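Local coordinates for ARO (armadillo repeats only protein) (Plasmodium falciparum Santa Lucia, PDB 5EWP) that probably serves as an armadillo-repeat protein-binding scaffold in the translocation of rhoptries and their attachment to the apical pole of the malaria parasite, at residues V28-V32 / A81-G87; F31-C35 / S62-L66; C35-I41 / P55-L61. One frame throughout, in Å; residues are numbered along the deposited sequence.

Contact 1. Residues V28-V32 / A81-G87; sequences VQEFV and AIREANG
Val28 and Val32 both hold CG1 opposite the backbone N (chi1 169° and 173°), which turns CG1 of Val28 and both methyls of Val32 onto the end of helix 77-84. One turn apart on helix 28-34, they pack side by side on Ala85 CB. Val28 CG1 lies 4.0 Å from Ala85 CB. The same methyl reaches Ile82 CG1 at 3.8 Å, and the two side chains cross nearly at right angles. Val32 places CG2 4.0 Å from Ala85 CB, while its CG1 rests on the backbone near Ala85 O and Gly87 CA.

Gln29 adds the polar grip. Its chain bends at its second torsion and lays the amide beside Ala85. Gln29 NE2 donates to Ala85 O at 3.1 Å, with an N-H...O angle of 148°. That carbonyl belongs to a helix end closed by a Schellman motif. Asn86, with positive phi, is its C-prime residue. Gly87 N bonds Ile82 O at 2.9 Å, and Asn86 N bonds Arg83 O.

Helix 58-70 adds Leu69 against Val28. Helix 87-95 follows directly after the turn and brings Val90 to Val32 and Phe91 to Ile82. Helix 14-25 packs on Phe31 of helix 28-34.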
# COMPACT_ATOMS: atom_id res chain seq x y z
N VAL A 28 -7.94 20.44 2.19
CA VAL A 28 -7.85 19.16 1.50
C VAL A 28 -7.99 19.30 -0.01
O VAL A 28 -7.17 18.78 -0.76
CB VAL A 28 -8.91 18.16 2.04
CG1 VAL A 28 -8.99 16.93 1.14
CG2 VAL A 28 -8.56 17.76 3.45
N GLN A 29 -9.03 20.00 -0.47
CA GLN A 29 -9.26 20.12 -1.91
C GLN A 29 -8.11 20.82 -2.61
O GLN A 29 -7.73 20.45 -3.74
CB GLN A 29 -10.56 20.88 -2.20
CG GLN A 29 -10.91 20.92 -3.69
CD GLN A 29 -11.20 19.54 -4.26
OE1 GLN A 29 -12.26 18.96 -4.01
NE2 GLN A 29 -10.26 19.00 -5.02
N GLU A 30 -7.55 21.83 -1.97
CA GLU A 30 -6.44 22.55 -2.60
C GLU A 30 -5.19 21.67 -2.69
O GLU A 30 -4.49 21.67 -3.71
CB GLU A 30 -6.14 23.84 -1.84
CG GLU A 30 -5.15 24.76 -2.50
CD GLU A 30 -5.61 25.32 -3.83
OE1 GLU A 30 -6.81 25.23 -4.16
OE2 GLU A 30 -4.76 25.89 -4.54
N PHE A 31 -4.92 20.91 -1.63
CA PHE A 31 -3.82 19.94 -1.68
C PHE A 31 -4.02 18.94 -2.83
O PHE A 31 -3.09 18.64 -3.55
CB PHE A 31 -3.70 19.18 -0.35
CG PHE A 31 -2.93 19.92 0.72
CD1 PHE A 31 -1.74 20.57 0.42
CD2 PHE A 31 -3.39 19.95 2.03
CE1 PHE A 31 -1.03 21.24 1.42
CE2 PHE A 31 -2.69 20.62 3.03
CZ PHE A 31 -1.51 21.26 2.72
N VAL A 32 -5.24 18.42 -3.01
CA VAL A 32 -5.47 17.52 -4.13
C VAL A 32 -5.20 18.20 -5.48
O VAL A 32 -4.55 17.63 -6.36
CB VAL A 32 -6.91 16.95 -4.08
CG1 VAL A 32 -7.22 16.13 -5.32
CG2 VAL A 32 -7.03 16.07 -2.86
N ALA A 81 -13.00 13.11 3.36
CA ALA A 81 -12.81 14.40 2.68
C ALA A 81 -11.88 14.25 1.48
O ALA A 81 -12.09 14.86 0.42
CB ALA A 81 -12.27 15.44 3.65
N ILE A 82 -10.85 13.43 1.65
CA ILE A 82 -9.89 13.23 0.58
C ILE A 82 -10.53 12.48 -0.59
O ILE A 82 -10.36 12.86 -1.73
CB ILE A 82 -8.66 12.48 1.10
CG1 ILE A 82 -7.89 13.41 2.05
CG2 ILE A 82 -7.74 12.03 -0.07
CD1 ILE A 82 -6.79 12.75 2.88
N ARG A 83 -11.33 11.47 -0.31
CA ARG A 83 -12.03 10.79 -1.39
C ARG A 83 -12.95 11.76 -2.14
O ARG A 83 -12.96 11.79 -3.37
CB ARG A 83 -12.87 9.61 -0.86
CG ARG A 83 -13.64 8.88 -1.96
CD ARG A 83 -14.56 7.81 -1.38
NE ARG A 83 -15.66 8.39 -0.62
CZ ARG A 83 -15.76 8.39 0.71
NH1 ARG A 83 -14.82 7.83 1.46
NH2 ARG A 83 -16.82 8.97 1.29
N GLU A 84 -13.70 12.55 -1.39
CA GLU A 84 -14.70 13.44 -1.97
C GLU A 84 -14.06 14.58 -2.77
O GLU A 84 -14.70 15.19 -3.61
CB GLU A 84 -15.59 13.99 -0.87
CG GLU A 84 -16.57 12.93 -0.34
CD GLU A 84 -17.19 13.31 0.99
OE1 GLU A 84 -16.80 14.36 1.55
OE2 GLU A 84 -18.07 12.56 1.46
N ALA A 85 -12.78 14.80 -2.52
CA ALA A 85 -12.02 15.84 -3.22
C ALA A 85 -11.36 15.27 -4.47
O ALA A 85 -10.53 15.93 -5.10
CB ALA A 85 -10.97 16.43 -2.26
N ASN A 86 -11.74 14.04 -4.82
CA ASN A 86 -11.18 13.30 -5.96
C ASN A 86 -9.71 12.90 -5.74
O ASN A 86 -8.96 12.67 -6.69
CB ASN A 86 -11.32 14.11 -7.26
CG ASN A 86 -11.18 13.24 -8.49
OD1 ASN A 86 -11.72 12.14 -8.55
ND2 ASN A 86 -10.43 13.73 -9.47
N GLY A 87 -9.30 12.80 -4.48
CA GLY A 87 -7.93 12.42 -4.18
C GLY A 87 -7.49 11.06 -4.72
O GLY A 87 -6.35 10.89 -5.13

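Contact 2. Residues F31-C35 / S62-L66; sequences FVNLC and SATQL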
# COMPACT_ATOMS: atom_id res chain seq x y z
N PHE A 31 -4.92 20.91 -1.63
CA PHE A 31 -3.82 19.94 -1.68
C PHE A 31 -4.02 18.94 -2.83
O PHE A 31 -3.09 18.64 -3.55
CB PHE A 31 -3.70 19.18 -0.35
CG PHE A 31 -2.93 19.92 0.72
CD1 PHE A 31 -1.74 20.57 0.42
CD2 PHE A 31 -3.39 19.95 2.03
CE1 PHE A 31 -1.03 21.24 1.42
CE2 PHE A 31 -2.69 20.62 3.03
CZ PHE A 31 -1.51 21.26 2.72
N VAL A 32 -5.24 18.42 -3.01
CA VAL A 32 -5.47 17.52 -4.13
C VAL A 32 -5.20 18.20 -5.48
O VAL A 32 -4.55 17.63 -6.36
CB VAL A 32 -6.91 16.95 -4.08
CG1 VAL A 32 -7.22 16.13 -5.32
CG2 VAL A 32 -7.03 16.07 -2.86
N ASN A 33 -5.67 19.44 -5.64
CA ASN A 33 -5.44 20.20 -6.86
C ASN A 33 -3.97 20.45 -7.09
O ASN A 33 -3.51 20.53 -8.24
CB ASN A 33 -6.18 21.54 -6.83
CG ASN A 33 -7.67 21.37 -6.79
OD1 ASN A 33 -8.20 20.37 -7.26
ND2 ASN A 33 -8.37 22.37 -6.25
N LEU A 34 -3.23 20.59 -5.99
CA LEU A 34 -1.79 20.90 -6.05
C LEU A 34 -0.92 19.67 -6.34
O LEU A 34 0.26 19.81 -6.65
CB LEU A 34 -1.36 21.55 -4.74
CG LEU A 34 -1.73 23.02 -4.57
CD1 LEU A 34 -1.38 23.43 -3.17
CD2 LEU A 34 -0.97 23.88 -5.59
N CYS A 35 -1.49 18.47 -6.24
CA CYS A 35 -0.69 17.27 -6.49
C CYS A 35 -0.08 17.26 -7.90
O CYS A 35 0.97 16.66 -8.12
CB CYS A 35 -1.52 16.01 -6.29
SG CYS A 35 -1.82 15.59 -4.57
N SER A 62 2.45 17.99 -1.59
CA SER A 62 1.01 18.07 -1.34
C SER A 62 0.45 16.68 -1.09
O SER A 62 -0.35 16.48 -0.18
CB SER A 62 0.32 18.75 -2.51
OG SER A 62 0.74 20.10 -2.64
N ALA A 63 0.88 15.71 -1.90
CA ALA A 63 0.50 14.32 -1.69
C ALA A 63 0.94 13.86 -0.29
O ALA A 63 0.21 13.13 0.39
CB ALA A 63 1.10 13.42 -2.77
N THR A 64 2.12 14.30 0.14
CA THR A 64 2.61 13.94 1.46
C THR A 64 1.74 14.56 2.58
O THR A 64 1.41 13.90 3.55
CB THR A 64 4.08 14.34 1.63
OG1 THR A 64 4.85 13.73 0.59
CG2 THR A 64 4.60 13.88 2.98
N GLN A 65 1.33 15.82 2.43
CA GLN A 65 0.48 16.42 3.45
C GLN A 65 -0.87 15.72 3.51
O GLN A 65 -1.45 15.57 4.60
CB GLN A 65 0.26 17.91 3.20
CG GLN A 65 1.56 18.74 3.24
CD GLN A 65 2.34 18.61 4.54
OE1 GLN A 65 3.57 18.61 4.54
NE2 GLN A 65 1.63 18.49 5.66
N LEU A 66 -1.37 15.29 2.36
CA LEU A 66 -2.64 14.55 2.32
C LEU A 66 -2.48 13.20 3.04
O LEU A 66 -3.37 12.78 3.79
CB LEU A 66 -3.11 14.34 0.88
CG LEU A 66 -3.68 15.60 0.22
CD1 LEU A 66 -3.80 15.45 -1.31
CD2 LEU A 66 -5.03 16.00 0.84
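Phe31 and Leu66 form the tight part of this buried contact between helix 28-34 and helix 58-70. Phe31 CB sits 3.6 Å from Leu66 CG. The Phe31 ring reaches Gln65. Gln65 CB stands over one face in a CH-pi contact, 3.9 Å from the ring centroid and 15° off the ring normal. Gln65 CG lies anti to the carbonyl carbon (chi1 -62°), which keeps it near the ring; the bend at chi2 then turns the amide away. The amide and ring planes are 36° apart.

Leu66 CD1 meets two side chains of 31-35. It touches Val32 CG2 at 3.6 Å, with the side chains at about a right angle. It also lies 3.8 Å from Cys35 SG. Cys35 SG also approaches Ala63 CB, at 4.1 Å.

Ser62 touches both Phe31 and Leu34. Its OG is 3.3 Å from Leu34 CB and lies near the plane of the Phe31 ring, at the edge. This buried hydroxyl bonds to Ile58 O, one turn back in its own helix. The loose side is the outward side of helix 28-34. It carries Asn33, which is exposed, points away from helix 58-70 and takes no part.

Three further helices surround the contact. Helix 14-25 brings Phe19 to Phe31, where the two rings meet, and also to Ser62 and Gln65. Helix 87-95 sets Val90 on Val32 and Cys35, and Phe91 on Leu66. Helix 100-113 reaches Ala63 through Ala105.

Contact 3. Residues C35-I41 / P55-L61; sequences CSSTCEI and PKTIGAL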
# COMPACT_ATOMS: atom_id res chain seq x y z
N CYS A 35 -1.49 18.47 -6.24
CA CYS A 35 -0.69 17.27 -6.49
C CYS A 35 -0.08 17.26 -7.90
O CYS A 35 0.97 16.66 -8.12
CB CYS A 35 -1.52 16.01 -6.29
SG CYS A 35 -1.82 15.59 -4.57
N SER A 36 -0.73 17.94 -8.85
CA SER A 36 -0.20 17.98 -10.21
C SER A 36 0.94 19.00 -10.38
O SER A 36 1.60 19.03 -11.42
CB SER A 36 -1.33 18.30 -11.21
OG SER A 36 -1.91 19.56 -10.94
N SER A 37 1.18 19.83 -9.37
CA SER A 37 2.21 20.86 -9.48
C SER A 37 3.59 20.26 -9.69
O SER A 37 3.98 19.34 -8.98
CB SER A 37 2.24 21.76 -8.25
OG SER A 37 3.32 22.67 -8.38
N THR A 38 4.31 20.78 -10.68
CA THR A 38 5.68 20.38 -10.94
C THR A 38 6.67 21.42 -10.42
O THR A 38 7.87 21.36 -10.72
CB THR A 38 5.92 20.13 -12.44
OG1 THR A 38 5.75 21.36 -13.16
CG2 THR A 38 4.93 19.10 -12.96
N CYS A 39 6.17 22.38 -9.65
CA CYS A 39 7.02 23.43 -9.09
C CYS A 39 8.09 22.83 -8.16
O CYS A 39 7.76 22.18 -7.17
CB CYS A 39 6.15 24.45 -8.34
SG CYS A 39 7.04 25.81 -7.63
N GLU A 40 9.37 23.02 -8.50
CA GLU A 40 10.46 22.43 -7.72
C GLU A 40 10.54 23.08 -6.35
O GLU A 40 10.26 24.27 -6.20
CB GLU A 40 11.79 22.57 -8.48
CG GLU A 40 11.86 21.66 -9.71
CD GLU A 40 13.17 21.75 -10.48
OE1 GLU A 40 14.07 22.51 -10.05
OE2 GLU A 40 13.30 21.04 -11.50
N ILE A 41 10.90 22.30 -5.34
CA ILE A 41 11.17 22.85 -4.02
C ILE A 41 12.63 22.59 -3.63
O ILE A 41 13.31 21.79 -4.27
CB ILE A 41 10.24 22.29 -2.94
CG1 ILE A 41 10.41 20.77 -2.81
CG2 ILE A 41 8.79 22.60 -3.28
CD1 ILE A 41 9.47 20.14 -1.77
N PRO A 55 10.07 14.53 -1.08
CA PRO A 55 9.35 15.30 -2.10
C PRO A 55 10.27 16.30 -2.80
O PRO A 55 11.04 16.98 -2.12
CB PRO A 55 8.25 16.01 -1.30
CG PRO A 55 7.97 15.04 -0.17
CD PRO A 55 9.33 14.47 0.19
N LYS A 56 10.21 16.35 -4.13
CA LYS A 56 11.09 17.23 -4.89
C LYS A 56 10.32 18.36 -5.55
O LYS A 56 10.91 19.30 -6.12
CB LYS A 56 11.86 16.42 -5.95
CG LYS A 56 12.72 15.30 -5.35
CD LYS A 56 13.69 14.67 -6.37
CE LYS A 56 13.10 14.57 -7.78
NZ LYS A 56 12.35 13.29 -8.05
N THR A 57 8.99 18.27 -5.47
CA THR A 57 8.08 19.26 -6.04
C THR A 57 6.92 19.54 -5.11
O THR A 57 6.63 18.75 -4.21
CB THR A 57 7.49 18.81 -7.40
OG1 THR A 57 6.85 17.54 -7.23
CG2 THR A 57 8.56 18.70 -8.48
N ILE A 58 6.22 20.65 -5.34
CA ILE A 58 5.02 20.97 -4.58
C ILE A 58 3.99 19.84 -4.73
O ILE A 58 3.26 19.51 -3.79
CB ILE A 58 4.43 22.32 -5.02
CG1 ILE A 58 5.31 23.46 -4.51
CG2 ILE A 58 3.01 22.51 -4.50
CD1 ILE A 58 5.33 23.58 -3.01
N GLY A 59 3.95 19.23 -5.91
CA GLY A 59 3.04 18.12 -6.16
C GLY A 59 3.25 16.95 -5.21
O GLY A 59 2.32 16.47 -4.56
N ALA A 60 4.49 16.48 -5.10
CA ALA A 60 4.78 15.39 -4.18
C ALA A 60 4.61 15.82 -2.71
O ALA A 60 4.21 15.02 -1.87
CB ALA A 60 6.18 14.86 -4.41
N LEU A 61 4.92 17.07 -2.42
CA LEU A 61 4.78 17.58 -1.06
C LEU A 61 3.31 17.64 -0.63
O LEU A 61 2.96 17.37 0.52
CB LEU A 61 5.41 18.96 -0.97
CG LEU A 61 5.54 19.55 0.43
CD1 LEU A 61 6.40 18.67 1.33
CD2 LEU A 61 6.11 20.95 0.31
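Cys39 O and Ile58 N form the shortest backbone bond between the 35-41 loop and the start of helix 58-70, at 2.8 Å. The N-H...O angle is 157°, and the donor lies nearly on the line of the C=O bond. Ile41 N donates to Lys56 O at 3.1 Å; the N sits well above the carbonyl plane, 45° out of it. Gly59 N makes a weak bond to Ser37 O. Beside these bonds, Ile41 covers the helix start. Its CG2 packs on Ile58 CD1 at 3.6 Å, and its CD1 reaches Leu61 CD2 at 4.0 Å. The first torsion of Ile41 (chi1 61°) sets CG1 between the backbone N and the carbonyl carbon. This lays CG1 against the Lys56 carbonyl and brings Ile41 CD1 to 3.5 Å from Pro55 O.

Glu40 and Thr57 form a single beta bridge. Thr57 is also the N-cap of helix 58-70 within this armadillo-repeat protein, and its OG1 accepts a weak bond from Ala60 N. In the loop, Ser37 OG accepts from Cys39 N at 3.1 Å and forms an ST turn. Asp15 of helix 14-25 is a second hydrogen-bond partner of this hydroxyl. Arg102 of helix 100-113 bonds Cys35 O. Lys56 extends outward to salt bridges with Glu99 and Asp101.

In the fold
The three contacts lie near the N-terminal end of the chain, on the same side of its centre. Contacts 1 and 2 start from helix 28-34 and share Phe31 and Val32; their centres are about 8 Å apart. Contacts 2 and 3 share Cys35 and helix 58-70, with centres about 9 Å apart. The centres of contacts 1 and 3 are about 16 Å apart. Along the chain, contact 3 is nested inside the loops closed by contacts 1 and 2. Together they join helix 28-34, its following loop, helix 58-70 and helix 77-84 near the N-terminal end of this helical, armadillo-type chain.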